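Local structure of tyrosine-protein phosphatase non-receptor type 18 (2OC3) at residues V249-L253 / V292-F296. The protein removes phosphate from protein phosphotyrosines, acting differentially on autophosphorylated tyrosine kinases. Residues are numbered along the deposited sequence; the frame is centred on the assembly and turned at random. Where two conformers were deposited one is given.
Sequences VRQLL and VAQMF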
ATOM      1  N   VAL A 249       3.973   0.397  12.684  1.00  7.79           N
ATOM      2  CA  VAL A 249       4.894   0.639  13.801  1.00  8.78           C
ATOM      3  C   VAL A 249       4.644   2.019  14.410  1.00  9.33           C
ATOM      4  O   VAL A 249       4.675   2.187  15.648  1.00 10.40           O
ATOM      5  CB  VAL A 249       6.349   0.408  13.406  1.00  9.27           C
ATOM      6  CG1 VAL A 249       7.292   0.723  14.599  1.00 12.69           C
ATOM      7  CG2 VAL A 249       6.530  -1.025  12.917  1.00  9.38           C
ATOM      8  N   ARG A 250       4.351   3.010  13.586  1.00  9.74           N
ATOM      9  CA  ARG A 250       4.072   4.340  14.109  1.00  8.29           C
ATOM     10  C   ARG A 250       2.792   4.338  14.921  1.00  9.22           C
ATOM     11  O   ARG A 250       2.714   5.043  15.926  1.00 12.98           O
ATOM     12  CB  ARG A 250       3.970   5.338  12.966  1.00 11.05           C
ATOM     13  CG  ARG A 250       3.813   6.782  13.408  1.00 11.29           C
ATOM     14  CD  ARG A 250       4.044   7.738  12.263  1.00 12.78           C
ATOM     15  NE  ARG A 250       3.777   9.114  12.700  1.00 12.30           N
ATOM     16  CZ  ARG A 250       2.569   9.664  12.712  1.00 10.51           C
ATOM     17  NH1 ARG A 250       1.489   9.048  12.284  1.00 11.66           N
ATOM     18  NH2 ARG A 250       2.435  10.924  13.144  1.00 16.51           N
ATOM     19  N   GLN A 251       1.781   3.588  14.521  1.00  9.28           N
ATOM     20  CA  GLN A 251       0.557   3.505  15.296  1.00 10.60           C
ATOM     21  C   GLN A 251       0.835   2.849  16.647  1.00 11.06           C
ATOM     22  O   GLN A 251       0.300   3.318  17.672  1.00 14.38           O
ATOM     23  CB  GLN A 251      -0.515   2.765  14.542  1.00 12.58           C
ATOM     24  CG  GLN A 251      -1.006   3.547  13.317  1.00 11.63           C
ATOM     25  CD  GLN A 251      -1.550   4.930  13.674  1.00 12.45           C
ATOM     26  OE1 GLN A 251      -0.841   5.953  13.662  1.00 15.35           O
ATOM     27  NE2 GLN A 251      -2.829   4.952  13.987  1.00 24.65           N
ATOM     28  N   LEU A 252       1.657   1.811  16.685  1.00  9.28           N
ATOM     29  CA  LEU A 252       2.053   1.216  17.984  1.00 11.53           C
ATOM     30  C   LEU A 252       2.729   2.261  18.854  1.00 13.82           C
ATOM     31  O   LEU A 252       2.455   2.385  20.052  1.00 13.76           O
ATOM     32  CB  LEU A 252       3.005   0.032  17.809  1.00 13.48           C
ATOM     33  CG  LEU A 252       2.434  -1.244  17.190  1.00 12.34           C
ATOM     34  CD1 LEU A 252       3.571  -2.293  17.056  1.00 17.93           C
ATOM     35  CD2 LEU A 252       1.218  -1.761  17.975  1.00 13.14           C
ATOM     36  N   LEU A 253       3.630   3.029  18.273  1.00 11.03           N
ATOM     37  CA  LEU A 253       4.404   4.018  19.027  1.00 11.48           C
ATOM     38  C   LEU A 253       3.492   5.083  19.610  1.00 14.68           C
ATOM     39  O   LEU A 253       3.565   5.409  20.814  1.00 15.51           O
ATOM     40  CB  LEU A 253       5.428   4.675  18.108  1.00 12.73           C
ATOM     41  CG  LEU A 253       6.398   5.676  18.710  1.00 19.15           C
ATOM     42  CD1 LEU A 253       7.305   4.973  19.705  1.00 26.65           C
ATOM     43  CD2 LEU A 253       7.200   6.322  17.595  1.00 19.07           C
ATOM     44  N   VAL A 292      12.357   3.154  11.367  1.00 11.20           N
ATOM     45  CA  VAL A 292      11.840   2.830  12.690  1.00 13.55           C
ATOM     46  C   VAL A 292      12.786   3.360  13.788  1.00 16.39           C
ATOM     47  O   VAL A 292      12.312   3.940  14.766  1.00 15.29           O
ATOM     48  CB  VAL A 292      11.563   1.309  12.814  1.00 14.95           C
ATOM     49  CG1 VAL A 292      11.264   0.926  14.251  1.00 15.42           C
ATOM     50  CG2 VAL A 292      10.382   0.920  11.879  1.00 11.22           C
ATOM     51  N   ALA A 293      14.093   3.193  13.602  1.00 17.86           N
ATOM     52  CA  ALA A 293      15.097   3.731  14.545  1.00 16.69           C
ATOM     53  C   ALA A 293      14.925   5.241  14.696  1.00 23.09           C
ATOM     54  O   ALA A 293      14.946   5.771  15.819  1.00 21.97           O
ATOM     55  CB  ALA A 293      16.520   3.380  14.074  1.00 19.62           C
ATOM     56  N   GLN A 294      14.707   5.930  13.574  1.00 14.84           N
ATOM     57  CA  GLN A 294      14.507   7.378  13.595  1.00 18.19           C
ATOM     58  C   GLN A 294      13.229   7.756  14.343  1.00 21.32           C
ATOM     59  O   GLN A 294      13.221   8.704  15.147  1.00 20.23           O
ATOM     60  CB  GLN A 294      14.505   7.943  12.196  1.00 20.29           C
ATOM     61  CG  GLN A 294      14.045   9.357  12.148  1.00 28.09           C
ATOM     62  CD  GLN A 294      14.431  10.054  10.893  1.00 33.61           C
ATOM     63  OE1 GLN A 294      15.396   9.667  10.220  1.00 27.01           O
ATOM     64  NE2 GLN A 294      13.685  11.111  10.566  1.00 23.00           N
ATOM     65  N   MET A 295      12.149   7.019  14.105  1.00 15.62           N
ATOM     66  CA  MET A 295      10.911   7.262  14.848  0.50 14.68           C
ATOM     67  C   MET A 295      11.108   7.043  16.332  1.00 20.72           C
ATOM     68  O   MET A 295      10.532   7.757  17.132  1.00 19.35           O
ATOM     69  CB  MET A 295       9.787   6.339  14.376  0.50 13.86           C
ATOM     70  CG  MET A 295       9.363   6.525  12.950  0.50 10.78           C
ATOM     71  SD  MET A 295       7.713   5.851  12.595  0.50 11.45           S
ATOM     72  CE  MET A 295       7.490   4.799  14.011  0.50 11.49           C
ATOM     73  N   PHE A 296      11.911   6.048  16.689  1.00 20.61           N
ATOM     74  CA  PHE A 296      12.137   5.700  18.102  1.00 18.27           C
ATOM     75  C   PHE A 296      13.138   6.668  18.750  1.00 25.73           C
ATOM     76  O   PHE A 296      13.292   6.661  19.975  1.00 31.48           O
ATOM     77  CB  PHE A 296      12.618   4.244  18.230  1.00 21.75           C
ATOM     78  CG  PHE A 296      11.546   3.210  17.997  1.00 20.78           C
ATOM     79  CD1 PHE A 296      10.281   3.554  17.555  1.00 19.37           C
ATOM     80  CD2 PHE A 296      11.814   1.880  18.198  1.00 18.31           C
ATOM     81  CE1 PHE A 296       9.318   2.571  17.339  1.00 15.10           C
ATOM     82  CE2 PHE A 296      10.859   0.911  17.976  1.00 20.38           C
ATOM     83  CZ  PHE A 296       9.604   1.272  17.554  1.00 17.43           C
TER
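The F296 ring reaches across to V249 and L253 with its CD1, CE1 and CZ side. V249 CG1 lies 3.8 Å from F296 CZ. L253 CD1 lies 3.9 Å from F296 CE1. Both methyls meet the ring obliquely. V292 CG1, from the preceding turn of the ring's own helix, covers one face, offset toward the rim. The ring of F15 meets that of F296 with planes at about 80°.

This is a near-parallel helix pair in the catalytic domain, which has the protein-tyrosine phosphatase fold. Helix 238-254 follows the loop that bears C233, the probable phosphocysteine-forming nucleophile; helix 282-296 is the last helix of the chain. The short axes run in the same direction at 17° and approach to 10.9 Å. At that spacing mostly apolar side chains meet between the helices, away from the residues that probably bind substrate.

V249 is buried, as are V292 and F296. V249 CG1 stands anti to the backbone N (chi1 178°), which places it 4.0 Å from V292 CG1 as well as next to the ring. L264 of helix 264-272 touches both valines. With an alanine in place of F296, V249 CG1, L253 CD1 and F15 would probably lose their aromatic partner and a gap would open beside V292.

M295 fills the other side. It was modelled in two conformers, and its side-chain contacts are those of one. There the chain bends at its last torsion and crosses R250 at about a right angle. M295 SD sits 3.8 Å from R250 CB. L212 of helix 209-222 also touches M295, and E216 of that helix touches R250. L253 runs alongside M295 in the opposite direction, and its CD2 methyl lies 3.7 Å from the backbone O of M295.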